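Local coordinates for protein isocitrate dehydrogenase [NAD] subunit 1, mitochondrial (Saccharomyces cerevisiae, PDB 3BLX) that forms, with a second kind of subunit, the allosteric octamer that oxidatively decarboxylates isocitrate to 2-oxoglutarate with NAD+ in the mitochondrial citric acid cycle, at residues E[171-185]-E[206-219]. Numbering follows the deposited sequence.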
ATOM      1  N   LYS E 171     -11.887  30.354  -2.042  1.00 43.79           N
ATOM      2  CA  LYS E 171     -13.285  29.994  -1.734  1.00 41.96           C
ATOM      3  C   LYS E 171     -13.577  30.163  -0.245  1.00 45.46           C
ATOM      4  O   LYS E 171     -14.513  30.851   0.148  1.00 55.12           O
ATOM      5  CB  LYS E 171     -13.574  28.534  -2.129  1.00 40.54           C
ATOM      6  CG  LYS E 171     -14.984  28.247  -2.689  1.00 50.60           C
ATOM      7  CD  LYS E 171     -15.052  28.578  -4.202  1.00 76.64           C
ATOM      8  CE  LYS E 171     -16.395  28.201  -4.863  1.00 86.53           C
ATOM      9  NZ  LYS E 171     -16.484  28.647  -6.313  1.00 78.55           N
ATOM     10  N   LYS E 172     -12.759  29.531   0.583  1.00 43.52           N
ATOM     11  CA  LYS E 172     -13.021  29.479   2.014  1.00 45.09           C
ATOM     12  C   LYS E 172     -12.981  30.851   2.683  1.00 49.44           C
ATOM     13  O   LYS E 172     -13.687  31.090   3.658  1.00 52.40           O
ATOM     14  CB  LYS E 172     -12.014  28.554   2.701  1.00 36.25           C
ATOM     15  CG  LYS E 172     -12.458  28.044   4.065  1.00 40.98           C
ATOM     16  CD  LYS E 172     -11.288  27.429   4.823  1.00 38.65           C
ATOM     17  CE  LYS E 172     -11.741  26.634   6.032  1.00 41.59           C
ATOM     18  NZ  LYS E 172     -10.568  26.247   6.875  1.00 61.88           N
ATOM     19  N   TYR E 173     -12.143  31.748   2.179  1.00 46.72           N
ATOM     20  CA  TYR E 173     -11.958  33.048   2.833  1.00 44.45           C
ATOM     21  C   TYR E 173     -12.508  34.176   1.970  1.00 44.81           C
ATOM     22  O   TYR E 173     -12.129  35.341   2.106  1.00 46.84           O
ATOM     23  CB  TYR E 173     -10.486  33.278   3.258  1.00 30.67           C
ATOM     24  CG  TYR E 173     -10.018  32.251   4.265  1.00 44.84           C
ATOM     25  CD1 TYR E 173      -9.180  31.205   3.898  1.00 37.01           C
ATOM     26  CD2 TYR E 173     -10.452  32.311   5.582  1.00 46.92           C
ATOM     27  CE1 TYR E 173      -8.771  30.259   4.826  1.00 55.28           C
ATOM     28  CE2 TYR E 173     -10.050  31.367   6.519  1.00 61.45           C
ATOM     29  CZ  TYR E 173      -9.208  30.340   6.145  1.00 66.65           C
ATOM     30  OH  TYR E 173      -8.822  29.400   7.091  1.00 59.32           O
ATOM     31  N   ASN E 174     -13.430  33.811   1.090  1.00 47.79           N
ATOM     32  CA  ASN E 174     -14.100  34.784   0.226  1.00 50.14           C
ATOM     33  C   ASN E 174     -13.172  35.772  -0.458  1.00 53.74           C
ATOM     34  O   ASN E 174     -13.403  36.985  -0.423  1.00 64.10           O
ATOM     35  CB  ASN E 174     -15.197  35.529   0.992  1.00 54.15           C
ATOM     36  CG  ASN E 174     -16.410  34.640   1.275  1.00 84.91           C
ATOM     37  OD1 ASN E 174     -17.294  34.482   0.426  1.00 79.82           O
ATOM     38  ND2 ASN E 174     -16.449  34.051   2.472  1.00 57.69           N
ATOM     39  N   ARG E 175     -12.119  35.246  -1.073  1.00 37.52           N
ATOM     40  CA  ARG E 175     -11.275  36.045  -1.934  1.00 36.76           C
ATOM     41  C   ARG E 175     -11.810  35.871  -3.347  1.00 53.86           C
ATOM     42  O   ARG E 175     -12.375  34.821  -3.677  1.00 57.62           O
ATOM     43  CB  ARG E 175      -9.825  35.583  -1.832  1.00 46.77           C
ATOM     44  CG  ARG E 175      -8.997  36.396  -0.864  1.00 45.94           C
ATOM     45  CD  ARG E 175      -9.557  36.344   0.538  1.00 43.06           C
ATOM     46  NE  ARG E 175      -8.814  37.166   1.509  1.00 65.16           N
ATOM     47  CZ  ARG E 175      -7.908  38.104   1.225  1.00 52.18           C
ATOM     48  NH1 ARG E 175      -7.591  38.405  -0.027  1.00 46.70           N
ATOM     49  NH2 ARG E 175      -7.325  38.763   2.213  1.00 53.71           N
ATOM     50  N   LYS E 176     -11.654  36.891  -4.181  1.00 51.07           N
ATOM     51  CA  LYS E 176     -12.290  36.868  -5.486  1.00 53.56           C
ATOM     52  C   LYS E 176     -11.305  36.764  -6.636  1.00 54.24           C
ATOM     53  O   LYS E 176     -11.703  36.483  -7.760  1.00 67.25           O
ATOM     54  CB  LYS E 176     -13.215  38.079  -5.652  1.00 70.14           C
ATOM     55  CG  LYS E 176     -14.561  37.883  -4.960  1.00 85.51           C
ATOM     56  CD  LYS E 176     -15.102  39.172  -4.363  1.00100.67           C
ATOM     57  CE  LYS E 176     -16.242  38.860  -3.402  1.00101.75           C
ATOM     58  NZ  LYS E 176     -16.912  40.096  -2.909  1.00107.45           N
ATOM     59  N   SER E 177     -10.021  36.967  -6.352  1.00 45.71           N
ATOM     60  CA  SER E 177      -8.988  36.902  -7.384  1.00 50.58           C
ATOM     61  C   SER E 177      -7.837  35.982  -7.023  1.00 50.94           C
ATOM     62  O   SER E 177      -7.293  36.044  -5.929  1.00 46.63           O
ATOM     63  CB  SER E 177      -8.427  38.290  -7.704  1.00 50.94           C
ATOM     64  OG  SER E 177      -9.158  38.910  -8.747  1.00 76.34           O
ATOM     65  N   VAL E 178      -7.468  35.131  -7.968  1.00 46.28           N
ATOM     66  CA  VAL E 178      -6.271  34.337  -7.851  1.00 28.64           C
ATOM     67  C   VAL E 178      -5.399  34.624  -9.046  1.00 30.00           C
ATOM     68  O   VAL E 178      -5.832  34.446 -10.183  1.00 45.57           O
ATOM     69  CB  VAL E 178      -6.600  32.839  -7.807  1.00 29.80           C
ATOM     70  CG1 VAL E 178      -5.339  32.002  -8.026  1.00 27.99           C
ATOM     71  CG2 VAL E 178      -7.259  32.491  -6.482  1.00 26.08           C
ATOM     72  N   THR E 179      -4.173  35.069  -8.800  1.00 28.00           N
ATOM     73  CA  THR E 179      -3.246  35.345  -9.889  1.00 35.28           C
ATOM     74  C   THR E 179      -2.063  34.393  -9.832  1.00 34.65           C
ATOM     75  O   THR E 179      -1.370  34.335  -8.844  1.00 35.08           O
ATOM     76  CB  THR E 179      -2.720  36.802  -9.826  1.00 33.77           C
ATOM     77  OG1 THR E 179      -3.821  37.702  -9.762  1.00 53.62           O
ATOM     78  CG2 THR E 179      -1.881  37.134 -11.047  1.00 34.14           C
ATOM     79  N   ALA E 180      -1.824  33.653 -10.900  1.00 25.75           N
ATOM     80  CA  ALA E 180      -0.595  32.879 -10.998  1.00 28.14           C
ATOM     81  C   ALA E 180       0.595  33.751 -11.402  1.00 28.64           C
ATOM     82  O   ALA E 180       0.538  34.488 -12.388  1.00 41.79           O
ATOM     83  CB  ALA E 180      -0.771  31.743 -11.978  1.00 21.77           C
ATOM     84  N   VAL E 181       1.673  33.657 -10.637  1.00 26.32           N
ATOM     85  CA  VAL E 181       2.894  34.395 -10.912  1.00 30.59           C
ATOM     86  C   VAL E 181       3.938  33.442 -11.485  1.00 29.44           C
ATOM     87  O   VAL E 181       4.254  32.432 -10.878  1.00 31.78           O
ATOM     88  CB  VAL E 181       3.459  35.063  -9.617  1.00 23.01           C
ATOM     89  CG1 VAL E 181       4.796  35.738  -9.898  1.00 28.40           C
ATOM     90  CG2 VAL E 181       2.466  36.057  -9.049  1.00 27.70           C
ATOM     91  N   HIS E 182       4.490  33.774 -12.641  1.00 30.62           N
ATOM     92  CA  HIS E 182       5.364  32.842 -13.331  1.00 34.53           C
ATOM     93  C   HIS E 182       6.338  33.587 -14.242  1.00 38.44           C
ATOM     94  O   HIS E 182       6.283  34.818 -14.363  1.00 37.67           O
ATOM     95  CB  HIS E 182       4.496  31.973 -14.203  1.00 28.42           C
ATOM     96  CG  HIS E 182       3.727  32.755 -15.210  1.00 31.05           C
ATOM     97  ND1 HIS E 182       4.278  33.175 -16.403  1.00 37.55           N
ATOM     98  CD2 HIS E 182       2.457  33.226 -15.193  1.00 36.10           C
ATOM     99  CE1 HIS E 182       3.371  33.855 -17.085  1.00 45.35           C
ATOM    100  NE2 HIS E 182       2.256  33.897 -16.374  1.00 38.81           N
ATOM    101  N   LYS E 183       7.216  32.837 -14.894  1.00 28.35           N
ATOM    102  CA  LYS E 183       8.150  33.410 -15.852  1.00 32.89           C
ATOM    103  C   LYS E 183       8.041  32.661 -17.193  1.00 45.45           C
ATOM    104  O   LYS E 183       9.042  32.218 -17.753  1.00 46.15           O
ATOM    105  CB  LYS E 183       9.576  33.336 -15.286  1.00 41.23           C
ATOM    106  CG  LYS E 183      10.526  34.444 -15.726  1.00 51.81           C
ATOM    107  CD  LYS E 183      11.682  34.580 -14.738  1.00 56.40           C
ATOM    108  CE  LYS E 183      12.652  35.679 -15.163  1.00 93.85           C
ATOM    109  NZ  LYS E 183      11.954  36.932 -15.587  1.00 78.67           N
ATOM    110  N   ALA E 184       6.820  32.521 -17.707  1.00 46.88           N
ATOM    111  CA  ALA E 184       6.584  31.729 -18.919  1.00 48.75           C
ATOM    112  C   ALA E 184       7.109  32.364 -20.206  1.00 52.16           C
ATOM    113  O   ALA E 184       7.182  31.710 -21.245  1.00 54.99           O
ATOM    114  CB  ALA E 184       5.100  31.398 -19.063  1.00 44.29           C
ATOM    115  N   ASN E 185       7.456  33.645 -20.141  1.00 58.81           N
ATOM    116  CA  ASN E 185       8.023  34.337 -21.291  1.00 59.73           C
ATOM    117  C   ASN E 185       9.396  33.766 -21.675  1.00 52.48           C
ATOM    118  O   ASN E 185       9.753  33.719 -22.854  1.00 54.48           O
ATOM    119  CB  ASN E 185       8.084  35.854 -21.038  1.00 51.46           C
ATOM    120  CG  ASN E 185       8.861  36.217 -19.773  1.00 68.64           C
ATOM    121  OD1 ASN E 185       8.944  35.427 -18.826  1.00 65.49           O
ATOM    122  ND2 ASN E 185       9.426  37.427 -19.750  1.00 57.88           N
ATOM    123  N   TYR E 206     -13.478  26.220 -10.710  1.00 47.97           N
ATOM    124  CA  TYR E 206     -13.759  27.359  -9.821  1.00 57.00           C
ATOM    125  C   TYR E 206     -14.174  28.592 -10.642  1.00 57.29           C
ATOM    126  O   TYR E 206     -13.403  29.544 -10.803  1.00 55.02           O
ATOM    127  CB  TYR E 206     -12.539  27.669  -8.926  1.00 39.15           C
ATOM    128  CG  TYR E 206     -12.066  26.482  -8.075  1.00 39.56           C
ATOM    129  CD1 TYR E 206     -11.168  25.548  -8.585  1.00 36.66           C
ATOM    130  CD2 TYR E 206     -12.512  26.310  -6.761  1.00 42.84           C
ATOM    131  CE1 TYR E 206     -10.742  24.469  -7.831  1.00 32.46           C
ATOM    132  CE2 TYR E 206     -12.086  25.226  -5.985  1.00 36.98           C
ATOM    133  CZ  TYR E 206     -11.198  24.306  -6.528  1.00 45.40           C
ATOM    134  OH  TYR E 206     -10.777  23.221  -5.760  1.00 36.86           O
ATOM    135  N   PRO E 207     -15.398  28.572 -11.179  1.00 68.91           N
ATOM    136  CA  PRO E 207     -15.769  29.597 -12.168  1.00 65.14           C
ATOM    137  C   PRO E 207     -16.053  30.942 -11.499  1.00 71.32           C
ATOM    138  O   PRO E 207     -15.846  32.011 -12.109  1.00 48.04           O
ATOM    139  CB  PRO E 207     -17.045  29.030 -12.806  1.00 55.80           C
ATOM    140  CG  PRO E 207     -17.150  27.575 -12.285  1.00 67.55           C
ATOM    141  CD  PRO E 207     -16.471  27.589 -10.956  1.00 54.50           C
ATOM    142  N   ASP E 208     -16.505  30.867 -10.241  1.00 71.62           N
ATOM    143  CA  ASP E 208     -16.829  32.040  -9.417  1.00 70.74           C
ATOM    144  C   ASP E 208     -15.599  32.872  -9.022  1.00 77.14           C
ATOM    145  O   ASP E 208     -15.722  33.956  -8.438  1.00 67.59           O
ATOM    146  CB  ASP E 208     -17.556  31.600  -8.145  1.00 90.29           C
ATOM    147  CG  ASP E 208     -18.898  30.933  -8.431  1.00123.91           C
ATOM    148  OD1 ASP E 208     -19.370  31.024  -9.590  1.00120.64           O
ATOM    149  OD2 ASP E 208     -19.478  30.324  -7.493  1.00112.11           O
ATOM    150  N   ILE E 209     -14.419  32.350  -9.340  1.00 70.22           N
ATOM    151  CA  ILE E 209     -13.172  33.019  -9.012  1.00 50.28           C
ATOM    152  C   ILE E 209     -12.402  33.466 -10.259  1.00 51.82           C
ATOM    153  O   ILE E 209     -12.178  32.686 -11.195  1.00 55.20           O
ATOM    154  CB  ILE E 209     -12.290  32.128  -8.128  1.00 41.11           C
ATOM    155  CG1 ILE E 209     -12.966  31.906  -6.788  1.00 32.57           C
ATOM    156  CG2 ILE E 209     -10.931  32.777  -7.928  1.00 46.21           C
ATOM    157  CD1 ILE E 209     -12.243  30.938  -5.903  1.00 51.73           C
ATOM    158  N   ASP E 210     -12.001  34.729 -10.257  1.00 45.13           N
ATOM    159  CA  ASP E 210     -11.236  35.305 -11.358  1.00 56.37           C
ATOM    160  C   ASP E 210      -9.810  34.797 -11.367  1.00 50.55           C
ATOM    161  O   ASP E 210      -9.048  35.039 -10.426  1.00 64.48           O
ATOM    162  CB  ASP E 210     -11.197  36.839 -11.254  1.00 64.44           C
ATOM    163  CG  ASP E 210     -12.498  37.497 -11.687  1.00 92.10           C
ATOM    164  OD1 ASP E 210     -13.522  36.787 -11.830  1.00 93.54           O
ATOM    165  OD2 ASP E 210     -12.496  38.732 -11.876  1.00 94.34           O
ATOM    166  N   VAL E 211      -9.442  34.117 -12.442  1.00 35.38           N
ATOM    167  CA  VAL E 211      -8.060  33.690 -12.633  1.00 42.38           C
ATOM    168  C   VAL E 211      -7.316  34.688 -13.513  1.00 42.43           C
ATOM    169  O   VAL E 211      -7.919  35.339 -14.345  1.00 43.47           O
ATOM    170  CB  VAL E 211      -7.992  32.343 -13.333  1.00 38.57           C
ATOM    171  CG1 VAL E 211      -6.683  31.650 -12.976  1.00 50.27           C
ATOM    172  CG2 VAL E 211      -9.188  31.485 -12.943  1.00 53.41           C
ATOM    173  N   SER E 212      -6.005  34.800 -13.334  1.00 40.26           N
ATOM    174  CA  SER E 212      -5.214  35.716 -14.146  1.00 38.43           C
ATOM    175  C   SER E 212      -3.747  35.325 -14.066  1.00 46.06           C
ATOM    176  O   SER E 212      -3.382  34.430 -13.315  1.00 41.45           O
ATOM    177  CB  SER E 212      -5.419  37.171 -13.700  1.00 47.32           C
ATOM    178  OG  SER E 212      -5.686  37.266 -12.295  1.00 55.96           O
ATOM    179  N   SER E 213      -2.910  35.995 -14.839  1.00 30.30           N
ATOM    180  CA  SER E 213      -1.513  35.623 -14.912  1.00 37.86           C
ATOM    181  C   SER E 213      -0.690  36.886 -14.949  1.00 50.78           C
ATOM    182  O   SER E 213      -1.129  37.936 -15.445  1.00 47.12           O
ATOM    183  CB  SER E 213      -1.205  34.811 -16.184  1.00 42.75           C
ATOM    184  OG  SER E 213      -2.030  33.663 -16.265  1.00 68.31           O
ATOM    185  N   ILE E 214       0.526  36.781 -14.442  1.00 36.04           N
ATOM    186  CA  ILE E 214       1.407  37.913 -14.492  1.00 30.80           C
ATOM    187  C   ILE E 214       2.828  37.402 -14.471  1.00 30.66           C
ATOM    188  O   ILE E 214       3.163  36.476 -13.734  1.00 41.07           O
ATOM    189  CB  ILE E 214       1.110  38.877 -13.330  1.00 33.58           C
ATOM    190  CG1 ILE E 214       1.885  40.192 -13.484  1.00 31.43           C
ATOM    191  CG2 ILE E 214       1.341  38.188 -11.978  1.00 28.77           C
ATOM    192  CD1 ILE E 214       1.359  41.276 -12.547  1.00 39.13           C
ATOM    193  N   ILE E 215       3.650  37.978 -15.325  1.00 29.66           N
ATOM    194  CA  ILE E 215       5.049  37.637 -15.351  1.00 33.25           C
ATOM    195  C   ILE E 215       5.655  38.174 -14.081  1.00 36.56           C
ATOM    196  O   ILE E 215       5.283  39.259 -13.618  1.00 42.99           O
ATOM    197  CB  ILE E 215       5.719  38.226 -16.593  1.00 35.26           C
ATOM    198  CG1 ILE E 215       5.005  37.692 -17.836  1.00 46.58           C
ATOM    199  CG2 ILE E 215       7.169  37.843 -16.630  1.00 38.68           C
ATOM    200  CD1 ILE E 215       5.370  38.406 -19.108  1.00 64.44           C
ATOM    201  N   VAL E 216       6.577  37.414 -13.508  1.00 38.28           N
ATOM    202  CA  VAL E 216       7.049  37.694 -12.151  1.00 43.65           C
ATOM    203  C   VAL E 216       7.774  39.043 -11.996  1.00 41.64           C
ATOM    204  O   VAL E 216       7.574  39.745 -10.995  1.00 35.12           O
ATOM    205  CB  VAL E 216       7.928  36.546 -11.615  1.00 34.18           C
ATOM    206  CG1 VAL E 216       9.153  36.363 -12.506  1.00 36.38           C
ATOM    207  CG2 VAL E 216       8.330  36.807 -10.177  1.00 25.00           C
ATOM    208  N   ASP E 217       8.600  39.407 -12.978  1.00 41.71           N
ATOM    209  CA  ASP E 217       9.266  40.716 -12.936  1.00 52.09           C
ATOM    210  C   ASP E 217       8.266  41.885 -12.928  1.00 47.24           C
ATOM    211  O   ASP E 217       8.422  42.831 -12.143  1.00 49.42           O
ATOM    212  CB  ASP E 217      10.320  40.874 -14.046  1.00 51.14           C
ATOM    213  CG  ASP E 217       9.839  40.365 -15.407  1.00 72.41           C
ATOM    214  OD1 ASP E 217       8.626  40.475 -15.708  1.00 77.05           O
ATOM    215  OD2 ASP E 217      10.687  39.862 -16.183  1.00 83.82           O
ATOM    216  N   ASN E 218       7.238  41.795 -13.779  1.00 39.04           N
ATOM    217  CA  ASN E 218       6.156  42.767 -13.780  1.00 38.68           C
ATOM    218  C   ASN E 218       5.402  42.759 -12.443  1.00 37.18           C
ATOM    219  O   ASN E 218       4.992  43.804 -11.943  1.00 46.10           O
ATOM    220  CB  ASN E 218       5.208  42.539 -14.973  1.00 36.80           C
ATOM    221  CG  ASN E 218       4.129  43.618 -15.084  1.00 54.86           C
ATOM    222  OD1 ASN E 218       2.933  43.307 -15.201  1.00 44.40           O
ATOM    223  ND2 ASN E 218       4.541  44.892 -15.032  1.00 43.22           N
ATOM    224  N   ALA E 219       5.241  41.582 -11.850  1.00 42.06           N
ATOM    225  CA  ALA E 219       4.516  41.470 -10.578  1.00 43.25           C
ATOM    226  C   ALA E 219       5.279  42.153  -9.433  1.00 46.99           C
ATOM    227  O   ALA E 219       4.678  42.760  -8.536  1.00 40.83           O
ATOM    228  CB  ALA E 219       4.244  40.009 -10.242  1.00 30.23           C
TER
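Val181 and Ile214 stand side by side on the same face of neighbouring parallel strands, 177-182 and 210-215, which helix 190-205 links into a beta-alpha-beta unit of the isocitrate/isopropylmalate dehydrogenase fold. The backbone ladder runs from Asp210 N to Lys176 O as far as Val216 N to His182 O; its straightest rung is Val178 N to Asp210 O (2.9 Å, 174°), whereas Ser212 N to Val178 O is weak. The close apolar packing lies from the middle of the strands toward their C-terminal ends: CG2 of Ile214 meets CG2 of Thr179 at 3.5 Å and lies alongside CG2 of Val181, whose other methyl, CG1, turned anti to the backbone N (chi1 175°), crosses the Val216 side chain at about a right angle. Ile214 O lies against one face of the His182 ring, near its rim, while ND1 of His182 takes the N-H of Ala184 in the ring plane, which helps to hold the ring's rotation. At the opposite end the contact thins out at the surface: Lys171 NZ reaches Asp208 OD2 only in a long salt bridge, and Asp208 is poorly ordered. Back at the C-terminal end, Lys183, probably critical for catalysis, runs past CG1 of Val216 toward a subunit 2 chain, and its NZ forms a salt bridge with Asp217 OD2 (3.2 Å).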